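PDB 4YXP: mRNA export factor from Human herpesvirus 1, which regulates viral gene expression, inhibits host splicing and mediates nuclear export of intronless viral mRNAs, here seen as its folded, zinc-binding C-terminal homodimerization domain. Local coordinates for residues B[42-48]-B[94-99]; B[52-56]-B[81-85]; B[75-79]-B[124-128]; B[86-90]-B[135-141]; B[103-108]-B[145-151]. All blocks are in the same frame, centred on the assembly; numbering follows the deposited sequence.

Interaction 1 of 5, residues B[42-48]-B[94-99]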
# COMPACT_ATOMS: atom_id res chain seq x y z
N PRO B 42 -5.50 -11.32 -20.93
CA PRO B 42 -4.31 -10.48 -20.80
C PRO B 42 -3.08 -11.03 -21.53
O PRO B 42 -2.24 -10.24 -21.96
CB PRO B 42 -4.07 -10.46 -19.28
CG PRO B 42 -4.75 -11.67 -18.76
CD PRO B 42 -5.93 -11.90 -19.65
N PHE B 43 -2.98 -12.34 -21.67
CA PHE B 43 -1.84 -12.93 -22.38
C PHE B 43 -2.04 -12.80 -23.88
O PHE B 43 -1.12 -13.04 -24.66
CB PHE B 43 -1.64 -14.39 -21.97
CG PHE B 43 -1.04 -14.55 -20.60
CD1 PHE B 43 0.34 -14.47 -20.43
CD2 PHE B 43 -1.83 -14.76 -19.50
CE1 PHE B 43 0.90 -14.61 -19.18
CE2 PHE B 43 -1.27 -14.91 -18.24
CZ PHE B 43 0.10 -14.83 -18.08
N GLY B 44 -3.26 -12.44 -24.28
CA GLY B 44 -3.57 -12.10 -25.66
C GLY B 44 -2.88 -12.93 -26.72
O GLY B 44 -2.18 -12.38 -27.58
N GLY B 45 -3.06 -14.24 -26.67
CA GLY B 45 -2.56 -15.12 -27.71
C GLY B 45 -1.22 -15.76 -27.44
O GLY B 45 -0.82 -16.68 -28.16
N GLN B 46 -0.51 -15.29 -26.42
CA GLN B 46 0.80 -15.85 -26.09
C GLN B 46 0.92 -16.19 -24.60
O GLN B 46 1.67 -15.56 -23.87
CB GLN B 46 1.91 -14.87 -26.48
CG GLN B 46 2.03 -14.65 -27.98
CD GLN B 46 3.44 -14.28 -28.41
OE1 GLN B 46 4.42 -14.74 -27.82
NE2 GLN B 46 3.55 -13.45 -29.43
N PRO B 47 0.16 -17.21 -24.16
CA PRO B 47 0.24 -17.70 -22.79
C PRO B 47 1.49 -18.54 -22.56
O PRO B 47 2.18 -18.87 -23.52
CB PRO B 47 -1.02 -18.55 -22.65
CG PRO B 47 -1.25 -19.07 -24.03
CD PRO B 47 -0.81 -17.98 -24.96
N PHE B 48 1.79 -18.87 -21.30
CA PHE B 48 2.84 -19.83 -21.01
C PHE B 48 2.45 -21.19 -21.61
O PHE B 48 1.32 -21.63 -21.44
CB PHE B 48 3.06 -20.00 -19.51
CG PHE B 48 3.77 -18.84 -18.85
CD1 PHE B 48 5.09 -18.54 -19.17
CD2 PHE B 48 3.13 -18.08 -17.89
CE1 PHE B 48 5.74 -17.49 -18.56
CE2 PHE B 48 3.78 -17.04 -17.27
CZ PHE B 48 5.09 -16.74 -17.60
N ARG B 94 7.98 -12.97 -23.55
CA ARG B 94 6.78 -12.17 -23.75
C ARG B 94 5.72 -12.52 -22.71
O ARG B 94 5.17 -11.64 -22.06
CB ARG B 94 6.23 -12.35 -25.17
CG ARG B 94 7.12 -11.73 -26.25
CD ARG B 94 6.41 -11.62 -27.60
NE ARG B 94 5.28 -10.70 -27.56
CZ ARG B 94 4.59 -10.30 -28.62
NH1 ARG B 94 4.92 -10.74 -29.83
NH2 ARG B 94 3.58 -9.46 -28.48
N ALA B 95 5.46 -13.81 -22.53
CA ALA B 95 4.54 -14.26 -21.49
C ALA B 95 5.00 -13.83 -20.10
O ALA B 95 4.18 -13.48 -19.24
CB ALA B 95 4.38 -15.77 -21.54
N ALA B 96 6.31 -13.85 -19.87
CA ALA B 96 6.86 -13.51 -18.56
C ALA B 96 6.64 -12.03 -18.22
O ALA B 96 6.37 -11.70 -17.07
CB ALA B 96 8.34 -13.84 -18.50
N SER B 97 6.78 -11.16 -19.21
CA SER B 97 6.59 -9.73 -18.99
C SER B 97 5.13 -9.45 -18.65
O SER B 97 4.82 -8.66 -17.76
CB SER B 97 7.02 -8.91 -20.21
OG SER B 97 6.08 -9.01 -21.26
N THR B 98 4.23 -10.11 -19.38
CA THR B 98 2.80 -10.05 -19.09
C THR B 98 2.53 -10.50 -17.65
O THR B 98 1.87 -9.79 -16.88
CB THR B 98 2.00 -10.93 -20.07
OG1 THR B 98 2.18 -10.45 -21.41
CG2 THR B 98 0.52 -10.91 -19.74
N ALA B 99 3.05 -11.67 -17.29
CA ALA B 99 2.86 -12.22 -15.95
C ALA B 99 3.38 -11.27 -14.87
O ALA B 99 2.74 -11.06 -13.83
CB ALA B 99 3.53 -13.57 -15.82
O HOH W 1 -0.04 -9.21 -23.18
O HOH W 2 1.73 -12.45 -23.35

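Interaction 2 of 5, residues B[52-56]-B[81-85]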
# COMPACT_ATOMS: atom_id res chain seq x y z
N ASN B 52 2.59 -30.90 -19.92
CA ASN B 52 3.41 -31.73 -19.03
C ASN B 52 4.18 -30.90 -18.00
O ASN B 52 5.29 -31.25 -17.62
CB ASN B 52 4.38 -32.58 -19.85
CG ASN B 52 3.69 -33.71 -20.58
OD1 ASN B 52 3.18 -33.53 -21.69
ND2 ASN B 52 3.66 -34.88 -19.96
N SER B 53 3.57 -29.81 -17.55
CA SER B 53 4.13 -29.02 -16.46
C SER B 53 3.32 -29.26 -15.19
O SER B 53 2.09 -29.16 -15.21
CB SER B 53 4.13 -27.53 -16.81
OG SER B 53 4.48 -26.74 -15.68
N PRO B 54 4.00 -29.55 -14.07
CA PRO B 54 3.26 -29.64 -12.81
C PRO B 54 2.74 -28.28 -12.34
O PRO B 54 1.98 -28.21 -11.37
CB PRO B 54 4.30 -30.20 -11.83
CG PRO B 54 5.61 -29.75 -12.38
CD PRO B 54 5.45 -29.78 -13.87
N TRP B 55 3.14 -27.22 -13.02
CA TRP B 55 2.73 -25.86 -12.67
C TRP B 55 1.57 -25.37 -13.54
O TRP B 55 1.19 -24.20 -13.46
CB TRP B 55 3.90 -24.89 -12.80
CG TRP B 55 5.05 -25.20 -11.90
CD1 TRP B 55 6.17 -25.93 -12.20
CD2 TRP B 55 5.20 -24.78 -10.53
NE1 TRP B 55 7.00 -26.00 -11.11
CE2 TRP B 55 6.43 -25.30 -10.08
CE3 TRP B 55 4.42 -24.03 -9.66
CZ2 TRP B 55 6.89 -25.08 -8.78
CZ3 TRP B 55 4.88 -23.81 -8.37
CH2 TRP B 55 6.10 -24.33 -7.95
N ALA B 56 1.03 -26.25 -14.37
CA ALA B 56 0.00 -25.86 -15.34
C ALA B 56 -1.13 -25.04 -14.71
O ALA B 56 -1.60 -24.08 -15.33
CB ALA B 56 -0.56 -27.10 -16.02
N HIS B 81 10.46 -29.12 -7.98
CA HIS B 81 9.69 -28.60 -9.11
C HIS B 81 10.07 -27.18 -9.51
O HIS B 81 9.66 -26.70 -10.57
CB HIS B 81 8.19 -28.65 -8.78
CG HIS B 81 7.63 -30.03 -8.71
ND1 HIS B 81 6.31 -30.29 -8.42
CD2 HIS B 81 8.22 -31.25 -8.89
CE1 HIS B 81 6.10 -31.60 -8.43
NE2 HIS B 81 7.25 -32.19 -8.71
N GLY B 82 10.84 -26.51 -8.66
CA GLY B 82 11.25 -25.14 -8.93
C GLY B 82 11.93 -24.93 -10.28
O GLY B 82 11.54 -24.03 -11.03
N PRO B 83 12.95 -25.74 -10.58
CA PRO B 83 13.67 -25.58 -11.85
C PRO B 83 12.76 -25.60 -13.08
O PRO B 83 13.03 -24.89 -14.05
CB PRO B 83 14.63 -26.77 -11.86
CG PRO B 83 14.90 -27.00 -10.41
CD PRO B 83 13.60 -26.74 -9.72
N SER B 84 11.68 -26.38 -13.04
CA SER B 84 10.75 -26.47 -14.15
C SER B 84 10.06 -25.13 -14.41
O SER B 84 9.99 -24.66 -15.55
CB SER B 84 9.70 -27.55 -13.88
OG SER B 84 8.71 -27.57 -14.89
N LEU B 85 9.54 -24.52 -13.35
CA LEU B 85 8.85 -23.24 -13.48
C LEU B 85 9.85 -22.18 -13.95
O LEU B 85 9.53 -21.33 -14.79
CB LEU B 85 8.21 -22.84 -12.16
CG LEU B 85 7.41 -21.53 -12.15
CD1 LEU B 85 6.21 -21.63 -13.08
CD2 LEU B 85 6.97 -21.17 -10.73
O HOH W 3 6.92 -25.51 -15.87

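Interaction 3 of 5, residues B[75-79]-B[124-128]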
# COMPACT_ATOMS: atom_id res chain seq x y z
N TRP B 75 8.84 -27.30 1.17
CA TRP B 75 10.16 -26.88 0.71
C TRP B 75 10.76 -27.93 -0.22
O TRP B 75 11.39 -27.61 -1.23
CB TRP B 75 11.09 -26.64 1.90
CG TRP B 75 12.53 -26.49 1.52
CD1 TRP B 75 13.56 -27.32 1.85
CD2 TRP B 75 13.10 -25.44 0.72
NE1 TRP B 75 14.73 -26.86 1.31
CE2 TRP B 75 14.48 -25.71 0.61
CE3 TRP B 75 12.58 -24.31 0.09
CZ2 TRP B 75 15.34 -24.88 -0.10
CZ3 TRP B 75 13.44 -23.49 -0.62
CH2 TRP B 75 14.81 -23.78 -0.71
N GLU B 76 10.54 -29.20 0.11
CA GLU B 76 11.08 -30.31 -0.68
C GLU B 76 10.49 -30.32 -2.09
O GLU B 76 11.19 -30.57 -3.07
CB GLU B 76 10.82 -31.65 0.01
CG GLU B 76 11.72 -31.91 1.23
CD GLU B 76 11.43 -30.99 2.40
OE1 GLU B 76 10.28 -30.52 2.54
OE2 GLU B 76 12.37 -30.72 3.19
N THR B 77 9.19 -30.04 -2.19
CA THR B 77 8.51 -29.99 -3.48
C THR B 77 8.99 -28.79 -4.31
O THR B 77 9.16 -28.90 -5.52
CB THR B 77 6.98 -29.91 -3.30
OG1 THR B 77 6.51 -31.13 -2.71
CG2 THR B 77 6.26 -29.70 -4.64
N LEU B 78 9.21 -27.66 -3.65
CA LEU B 78 9.69 -26.47 -4.34
C LEU B 78 11.09 -26.72 -4.90
O LEU B 78 11.42 -26.29 -6.00
CB LEU B 78 9.69 -25.26 -3.39
CG LEU B 78 10.15 -23.91 -3.95
CD1 LEU B 78 9.34 -23.49 -5.17
CD2 LEU B 78 10.04 -22.84 -2.87
N VAL B 79 11.91 -27.43 -4.14
CA VAL B 79 13.26 -27.74 -4.59
C VAL B 79 13.18 -28.63 -5.83
O VAL B 79 13.94 -28.46 -6.78
CB VAL B 79 14.10 -28.38 -3.46
CG1 VAL B 79 15.35 -29.06 -4.01
CG2 VAL B 79 14.48 -27.32 -2.43
N ALA B 124 11.66 -17.62 -0.66
CA ALA B 124 11.79 -19.07 -0.83
C ALA B 124 12.19 -19.40 -2.27
O ALA B 124 12.97 -20.32 -2.51
CB ALA B 124 10.51 -19.78 -0.45
N TRP B 125 11.66 -18.64 -3.21
CA TRP B 125 12.03 -18.78 -4.62
C TRP B 125 13.51 -18.49 -4.80
O TRP B 125 14.22 -19.23 -5.48
CB TRP B 125 11.19 -17.83 -5.49
CG TRP B 125 11.49 -17.89 -6.96
CD1 TRP B 125 12.16 -16.96 -7.70
CD2 TRP B 125 11.12 -18.94 -7.87
NE1 TRP B 125 12.23 -17.36 -9.02
CE2 TRP B 125 11.61 -18.57 -9.15
CE3 TRP B 125 10.44 -20.15 -7.74
CZ2 TRP B 125 11.42 -19.37 -10.27
CZ3 TRP B 125 10.26 -20.94 -8.86
CH2 TRP B 125 10.75 -20.55 -10.11
N CYS B 126 13.99 -17.41 -4.18
CA CYS B 126 15.40 -17.07 -4.22
C CYS B 126 16.24 -18.18 -3.59
O CYS B 126 17.31 -18.52 -4.09
CB CYS B 126 15.67 -15.75 -3.50
SG CYS B 126 15.11 -14.30 -4.41
N LYS B 127 15.76 -18.75 -2.49
CA LYS B 127 16.51 -19.78 -1.79
C LYS B 127 16.59 -21.04 -2.65
O LYS B 127 17.59 -21.76 -2.63
CB LYS B 127 15.89 -20.11 -0.43
CG LYS B 127 16.79 -20.99 0.41
CD LYS B 127 16.21 -21.35 1.77
CE LYS B 127 17.15 -22.27 2.53
NZ LYS B 127 16.70 -22.59 3.90
N MET B 128 15.53 -21.30 -3.41
CA MET B 128 15.50 -22.45 -4.31
C MET B 128 16.50 -22.26 -5.45
O MET B 128 17.23 -23.19 -5.81
CB MET B 128 14.09 -22.67 -4.85
CG MET B 128 13.96 -23.82 -5.85
SD MET B 128 14.42 -23.39 -7.54
CE MET B 128 13.20 -22.15 -7.95

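Interaction 4 of 5, residues B[86-90]-B[135-141]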
# COMPACT_ATOMS: atom_id res chain seq x y z
N TYR B 86 11.05 -22.24 -13.39
CA TYR B 86 12.13 -21.33 -13.73
C TYR B 86 12.38 -21.38 -15.23
O TYR B 86 12.50 -20.35 -15.89
CB TYR B 86 13.40 -21.70 -12.96
CG TYR B 86 14.61 -20.82 -13.19
CD1 TYR B 86 15.33 -20.89 -14.37
CD2 TYR B 86 15.06 -19.95 -12.20
CE1 TYR B 86 16.44 -20.10 -14.58
CE2 TYR B 86 16.17 -19.16 -12.40
CZ TYR B 86 16.86 -19.23 -13.59
OH TYR B 86 17.97 -18.45 -13.80
N ARG B 87 12.45 -22.60 -15.75
CA ARG B 87 12.71 -22.84 -17.17
C ARG B 87 11.58 -22.25 -18.03
O ARG B 87 11.83 -21.68 -19.09
CB ARG B 87 12.86 -24.34 -17.41
CG ARG B 87 13.68 -24.71 -18.63
CD ARG B 87 14.32 -26.09 -18.48
NE ARG B 87 13.33 -27.17 -18.37
CZ ARG B 87 13.12 -27.92 -17.29
NH1 ARG B 87 13.82 -27.73 -16.17
NH2 ARG B 87 12.20 -28.87 -17.32
N THR B 88 10.35 -22.38 -17.55
CA THR B 88 9.19 -21.84 -18.25
C THR B 88 9.23 -20.31 -18.30
O THR B 88 8.96 -19.70 -19.34
CB THR B 88 7.87 -22.33 -17.58
OG1 THR B 88 7.76 -23.75 -17.74
CG2 THR B 88 6.65 -21.65 -18.19
N PHE B 89 9.55 -19.68 -17.17
CA PHE B 89 9.72 -18.23 -17.13
C PHE B 89 10.77 -17.77 -18.13
O PHE B 89 10.51 -16.89 -18.96
CB PHE B 89 10.15 -17.76 -15.73
CG PHE B 89 9.06 -17.81 -14.69
CD1 PHE B 89 7.72 -17.82 -15.05
CD2 PHE B 89 9.39 -17.83 -13.35
CE1 PHE B 89 6.73 -17.86 -14.08
CE2 PHE B 89 8.41 -17.87 -12.38
CZ PHE B 89 7.08 -17.88 -12.75
N ALA B 90 11.96 -18.36 -18.06
CA ALA B 90 13.10 -17.91 -18.85
C ALA B 90 12.89 -18.16 -20.34
O ALA B 90 13.38 -17.40 -21.18
CB ALA B 90 14.37 -18.61 -18.38
N PRO B 135 20.91 -18.63 -11.77
CA PRO B 135 20.96 -17.16 -11.76
C PRO B 135 19.67 -16.50 -11.28
O PRO B 135 18.58 -16.95 -11.64
CB PRO B 135 21.22 -16.81 -13.22
CG PRO B 135 21.91 -17.99 -13.78
CD PRO B 135 21.31 -19.17 -13.08
N LEU B 136 19.80 -15.44 -10.48
CA LEU B 136 18.66 -14.60 -10.11
C LEU B 136 18.47 -13.51 -11.16
O LEU B 136 19.31 -12.62 -11.30
CB LEU B 136 18.89 -13.96 -8.73
CG LEU B 136 19.17 -14.91 -7.56
CD1 LEU B 136 19.57 -14.13 -6.32
CD2 LEU B 136 17.97 -15.79 -7.28
N ARG B 137 17.36 -13.58 -11.90
CA ARG B 137 17.13 -12.69 -13.03
C ARG B 137 16.04 -11.65 -12.75
O ARG B 137 14.96 -12.01 -12.27
CB ARG B 137 16.75 -13.50 -14.27
CG ARG B 137 17.64 -14.73 -14.51
CD ARG B 137 17.11 -15.61 -15.63
NE ARG B 137 15.67 -15.81 -15.54
CZ ARG B 137 14.77 -15.35 -16.42
NH1 ARG B 137 15.15 -14.67 -17.50
NH2 ARG B 137 13.48 -15.59 -16.21
N PRO B 138 16.29 -10.36 -13.05
CA PRO B 138 15.26 -9.34 -12.82
C PRO B 138 13.99 -9.53 -13.64
O PRO B 138 12.94 -9.03 -13.24
CB PRO B 138 15.96 -8.04 -13.22
CG PRO B 138 17.40 -8.32 -13.09
CD PRO B 138 17.57 -9.76 -13.46
N GLN B 139 14.08 -10.23 -14.77
CA GLN B 139 12.95 -10.41 -15.69
C GLN B 139 12.04 -11.53 -15.21
O GLN B 139 10.91 -11.68 -15.68
CB GLN B 139 13.45 -10.71 -17.11
CG GLN B 139 14.47 -9.71 -17.65
CD GLN B 139 15.88 -9.93 -17.09
OE1 GLN B 139 16.19 -11.00 -16.56
NE2 GLN B 139 16.72 -8.91 -17.21
N ASP B 140 12.55 -12.32 -14.27
CA ASP B 140 11.79 -13.34 -13.58
C ASP B 140 10.56 -12.69 -12.91
O ASP B 140 10.72 -11.71 -12.19
CB ASP B 140 12.72 -14.02 -12.56
CG ASP B 140 12.03 -15.06 -11.70
OD1 ASP B 140 10.98 -14.75 -11.10
OD2 ASP B 140 12.57 -16.18 -11.60
N PRO B 141 9.34 -13.21 -13.16
CA PRO B 141 8.16 -12.53 -12.60
C PRO B 141 8.15 -12.40 -11.08
O PRO B 141 7.63 -11.41 -10.56
CB PRO B 141 7.00 -13.41 -13.07
CG PRO B 141 7.49 -14.05 -14.31
CD PRO B 141 8.95 -14.29 -14.09
O HOH W 4 11.52 -14.23 -17.12

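Interaction 5 of 5, residues B[103-108]-B[145-151]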
# COMPACT_ATOMS: atom_id res chain seq x y z
N ARG B 103 1.29 -9.64 -11.79
CA ARG B 103 1.70 -9.95 -10.43
C ARG B 103 2.00 -8.68 -9.64
O ARG B 103 1.75 -8.60 -8.44
CB ARG B 103 2.92 -10.87 -10.42
CG ARG B 103 3.46 -11.17 -9.01
CD ARG B 103 4.66 -12.12 -9.06
NE ARG B 103 5.30 -12.27 -7.76
CZ ARG B 103 4.99 -13.21 -6.87
NH1 ARG B 103 4.05 -14.11 -7.12
NH2 ARG B 103 5.64 -13.25 -5.71
N ASP B 104 2.54 -7.68 -10.33
CA ASP B 104 2.90 -6.43 -9.69
C ASP B 104 1.65 -5.76 -9.14
O ASP B 104 1.66 -5.25 -8.02
CB ASP B 104 3.63 -5.50 -10.66
CG ASP B 104 4.41 -4.41 -9.96
OD1 ASP B 104 5.59 -4.63 -9.63
OD2 ASP B 104 3.84 -3.33 -9.72
N CYS B 105 0.58 -5.78 -9.92
CA CYS B 105 -0.70 -5.21 -9.49
C CYS B 105 -1.30 -6.00 -8.33
O CYS B 105 -1.83 -5.42 -7.39
CB CYS B 105 -1.68 -5.15 -10.65
SG CYS B 105 -1.24 -3.98 -11.94
N VAL B 106 -1.24 -7.32 -8.42
CA VAL B 106 -1.78 -8.18 -7.37
C VAL B 106 -1.10 -7.87 -6.04
O VAL B 106 -1.76 -7.67 -5.03
CB VAL B 106 -1.61 -9.67 -7.72
CG1 VAL B 106 -2.03 -10.56 -6.55
CG2 VAL B 106 -2.43 -10.01 -8.95
N LEU B 107 0.22 -7.83 -6.05
CA LEU B 107 1.00 -7.66 -4.83
C LEU B 107 0.81 -6.28 -4.21
O LEU B 107 0.93 -6.12 -2.99
CB LEU B 107 2.48 -7.92 -5.11
CG LEU B 107 2.97 -9.34 -4.82
CD1 LEU B 107 2.04 -10.39 -5.40
CD2 LEU B 107 4.39 -9.53 -5.35
N ARG B 108 0.50 -5.29 -5.04
CA ARG B 108 0.30 -3.93 -4.55
C ARG B 108 -1.09 -3.73 -3.94
O ARG B 108 -1.34 -2.70 -3.30
CB ARG B 108 0.56 -2.93 -5.68
CG ARG B 108 2.05 -2.76 -5.95
CD ARG B 108 2.41 -1.89 -7.15
NE ARG B 108 3.85 -1.94 -7.37
CZ ARG B 108 4.75 -1.18 -6.75
NH1 ARG B 108 4.37 -0.27 -5.87
NH2 ARG B 108 6.04 -1.33 -7.02
N THR B 145 9.03 -8.49 -9.12
CA THR B 145 7.99 -7.74 -8.40
C THR B 145 8.31 -7.58 -6.92
O THR B 145 7.42 -7.31 -6.11
CB THR B 145 6.61 -8.41 -8.54
OG1 THR B 145 6.68 -9.78 -8.12
CG2 THR B 145 6.12 -8.35 -9.99
N THR B 146 9.59 -7.72 -6.56
CA THR B 146 10.00 -7.55 -5.17
C THR B 146 9.57 -6.18 -4.62
O THR B 146 9.11 -6.08 -3.49
CB THR B 146 11.53 -7.70 -5.02
OG1 THR B 146 11.92 -9.04 -5.38
CG2 THR B 146 11.98 -7.43 -3.59
N ALA B 147 9.72 -5.14 -5.44
CA ALA B 147 9.39 -3.78 -5.01
C ALA B 147 7.92 -3.65 -4.61
O ALA B 147 7.57 -2.80 -3.79
CB ALA B 147 9.72 -2.79 -6.11
N ALA B 148 7.06 -4.48 -5.20
CA ALA B 148 5.63 -4.40 -4.95
C ALA B 148 5.27 -4.88 -3.55
O ALA B 148 4.49 -4.25 -2.84
CB ALA B 148 4.87 -5.19 -5.99
N VAL B 149 5.84 -6.01 -3.14
CA VAL B 149 5.57 -6.54 -1.80
C VAL B 149 6.27 -5.65 -0.77
O VAL B 149 5.74 -5.41 0.31
CB VAL B 149 5.97 -8.04 -1.67
CG1 VAL B 149 7.36 -8.31 -2.21
CG2 VAL B 149 5.85 -8.51 -0.22
N LEU B 150 7.45 -5.13 -1.13
CA LEU B 150 8.14 -4.16 -0.27
C LEU B 150 7.27 -2.94 0.01
O LEU B 150 7.07 -2.57 1.17
CB LEU B 150 9.45 -3.72 -0.92
CG LEU B 150 10.23 -2.62 -0.21
CD1 LEU B 150 10.58 -3.02 1.22
CD2 LEU B 150 11.49 -2.27 -0.99
N ASP B 151 6.76 -2.31 -1.04
CA ASP B 151 5.92 -1.11 -0.89
C ASP B 151 4.67 -1.39 -0.07
O ASP B 151 4.28 -0.58 0.79
CB ASP B 151 5.52 -0.55 -2.26
CG ASP B 151 6.62 0.24 -2.93
OD1 ASP B 151 7.70 0.41 -2.31
OD2 ASP B 151 6.41 0.71 -4.07
O HOH W 5 7.70 -11.01 -5.67

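Interaction 1 of 5, residues B[42-48]-B[94-99]
Pro42 begins the segment with its carbonyl: O lies 3.6 Å from Thr98 CG2, and water 1 joins that O (2.7 Å) to Thr98 OG1 (3.1 Å). Phe43 lays its ring against the helix, and Thr98 CG2 sits over one face, 3.9 Å from the ring centroid, in a CH-pi contact; at the ring edge CE1 comes to 3.5 Å from Ala95 O. A type I' turn from Phe43 to Gln46, closed by Gln46 N to Phe43 O at 2.9 Å, reverses the chain. Its two corners, Gly44 and Gly45, both have positive phi, which favours glycine. Gln46 returns to the helix, where its carbonyl O approaches Ala95 CB (3.6 Å) and, through water 2, reaches Thr98 OG1. Its side-chain NE2 lies 3.1 Å from Arg94 NH1, over a face of the guanidinium; both are donors, so this is packing. Pro47 directs its CA-to-CB bond away from the helix, and Phe48 completes the packing: Ala95 CB stands over its face, 3.9 Å from the centroid, while Ala99 CB meets its edge at CE2 (3.8 Å). The small alanines let both rings approach the helix backbone. The loop after helix 25-38 is thereby packed along the first turns of helix 93-109, with Leu253, His265 and Tyr268 of the second subunit closing over the contact.

Interaction 2 of 5, residues B[52-56]-B[81-85]
His81 begins the contact twice over. Its carbonyl O accepts a hydrogen bond from Trp55 NE1 (2.8 Å, 155° at the hydrogen), and over its flat imidazole the compact, rigid pyrrolidine of Pro54 lays CG, 4.2 Å from the ring centroid, a CH-pi contact. The helix is kinked where the N of Pro83 and Ser84 lack bonds to the preceding turn; His81 O also takes a weak bond from Ser84 N (3.2 Å). Ser84 points its CA-to-CB bond toward the loop, and water 3 links its OG (2.9 Å) to Ser53 OG (2.7 Å). Leu85 then lays CB over the five-membered ring of Trp55, 3.6 Å from its centroid, giving the buried indole an apolar floor. On the loop side, a type I beta turn from Ser53 to Ala56, which contains an ST turn (Trp55 N to Ser53 OG, 3.0 Å), leads into helix 56-59 and docks its tryptophan on the kink of helix 75-91, beside Tyr268 of the second subunit, which packs on Trp55 and Leu85.

Interaction 3 of 5, residues B[75-79]-B[124-128]
Two helices of this all-helical domain cross here, 75-79 at the start of helix 75-91 and 124-128 on helix 112-132, their axes 10.3 Å apart at a crossing angle of -55°. Such spacing is wide because large side chains fill the gap. Apolar packing dominates. Leu78 points toward the partner helix and sets CD2 3.9 Å from Ala124 CB, whose small methyl admits the branched leucine; CD1 reaches the edge of Trp125 at CE3, 4.4 Å away. Met128, long and flexible, passes under the first helix with CG 3.5 Å from Leu78 O and 4.2 Å from Val79 CA. The indole of Trp75 extends across the crossing, edge first, to bring CZ3 to 3.7 Å from Ala124 O. Phe269 of the second subunit packs on Leu78 and Trp125, so the crossing also borders the dimer interface. Polar contributions are slight: Lys127 NZ lies 5.2 Å from the centroid of the Trp75 six-membered ring, at most a weak cation-pi attraction, and its hydrogen bond goes to Tyr226 O instead. The aliphatic part of that lysine does more, its CG resting 3.6 Å from Trp75 CH2.

Interaction 4 of 5, residues B[86-90]-B[135-141]
A helical turn, 86-90, faces an irregular loop segment, 135-141, and their CA atoms come nearest at Phe89 and Asp140, 6.4 Å apart. The loop runs extended from Pro135 to Arg137, then bends in a type I turn to Asp140, with Asp140 N bonded to Arg137 O at 3.1 Å. Tyr86 reaches out to the extended part, its long, rigid ring carrying the hydroxyl across the gap so that OH donates to Pro135 O at 2.7 Å. Arg137 folds back over the helix: its NH2 lies 3.5 Å from Ala90 CA and holds water 4 at 2.6 Å, which bonds weakly to Phe89 O and Gln139 O. Phe89 presents a ring face to Pro141 CD, 3.7 Å from the centroid, a CH-pi contact between two rigid rings; Tyr268 of the second subunit meets the Phe89 ring edge-to-face. Asp140 OD2 is hydrogen-bonded to Trp125 NE1, while its OD1 accepts from the backbone N of Ile142 and Ile143, making Asp140 the classic N-cap that starts helix 141-144.

Interaction 5 of 5, residues B[103-108]-B[145-151]
A salt-bridge network binds this nearly parallel helix pair of the all-helical domain: Arg108 NE contacts Asp104 OD2 at 2.7 Å within its own helix, and Arg108 NH1 crosses to Asp151 OD2 at 2.9 Å. The long, multidentate guanidinium suits this bridging role, and its NH1 also bonds Thr155 O of the second subunit. At the other end Arg103 NE donates to Thr145 OG1 (2.9 Å), with water 5 joining Arg103 NH2 to the same hydroxyl; Arg103 NH1 continues to Glu121 and to Gly266 O of the second subunit. Thr145 occupies the N-cap position of helix 146-167 but makes no capping bond with its side chain; its OG1 is engaged with Arg103 and Pro141 O instead. Between these polar ends the axes run 8.2 Å apart at 11°, a close approach made possible by Ala148. Leu107 fills the middle, its CD2 4.3 Å from Val149 CB and its CB 3.7 Å from Ala148 CB.

Overall arrangement
From the N terminus, the loop after helix 25-38 is the first to be tied down: interaction 1 joins it to helix 93-109, and within that span interaction 2 closes a shorter loop onto helix 75-91. Interaction 3 crosses both, bringing the start of helix 75-91 to helix 112-132. Interaction 4 crosses interactions 1 and 3, linking the end of helix 75-91 to the loop before helix 141-144; it follows interaction 2 in series and touches interaction 1 through Phe48 and Phe89. Interaction 5, in series after interactions 1 and 2, crosses 3 and 4 and joins helix 93-109 to helix 146-167 near the chain's centre. All five lie within reach of the second subunit.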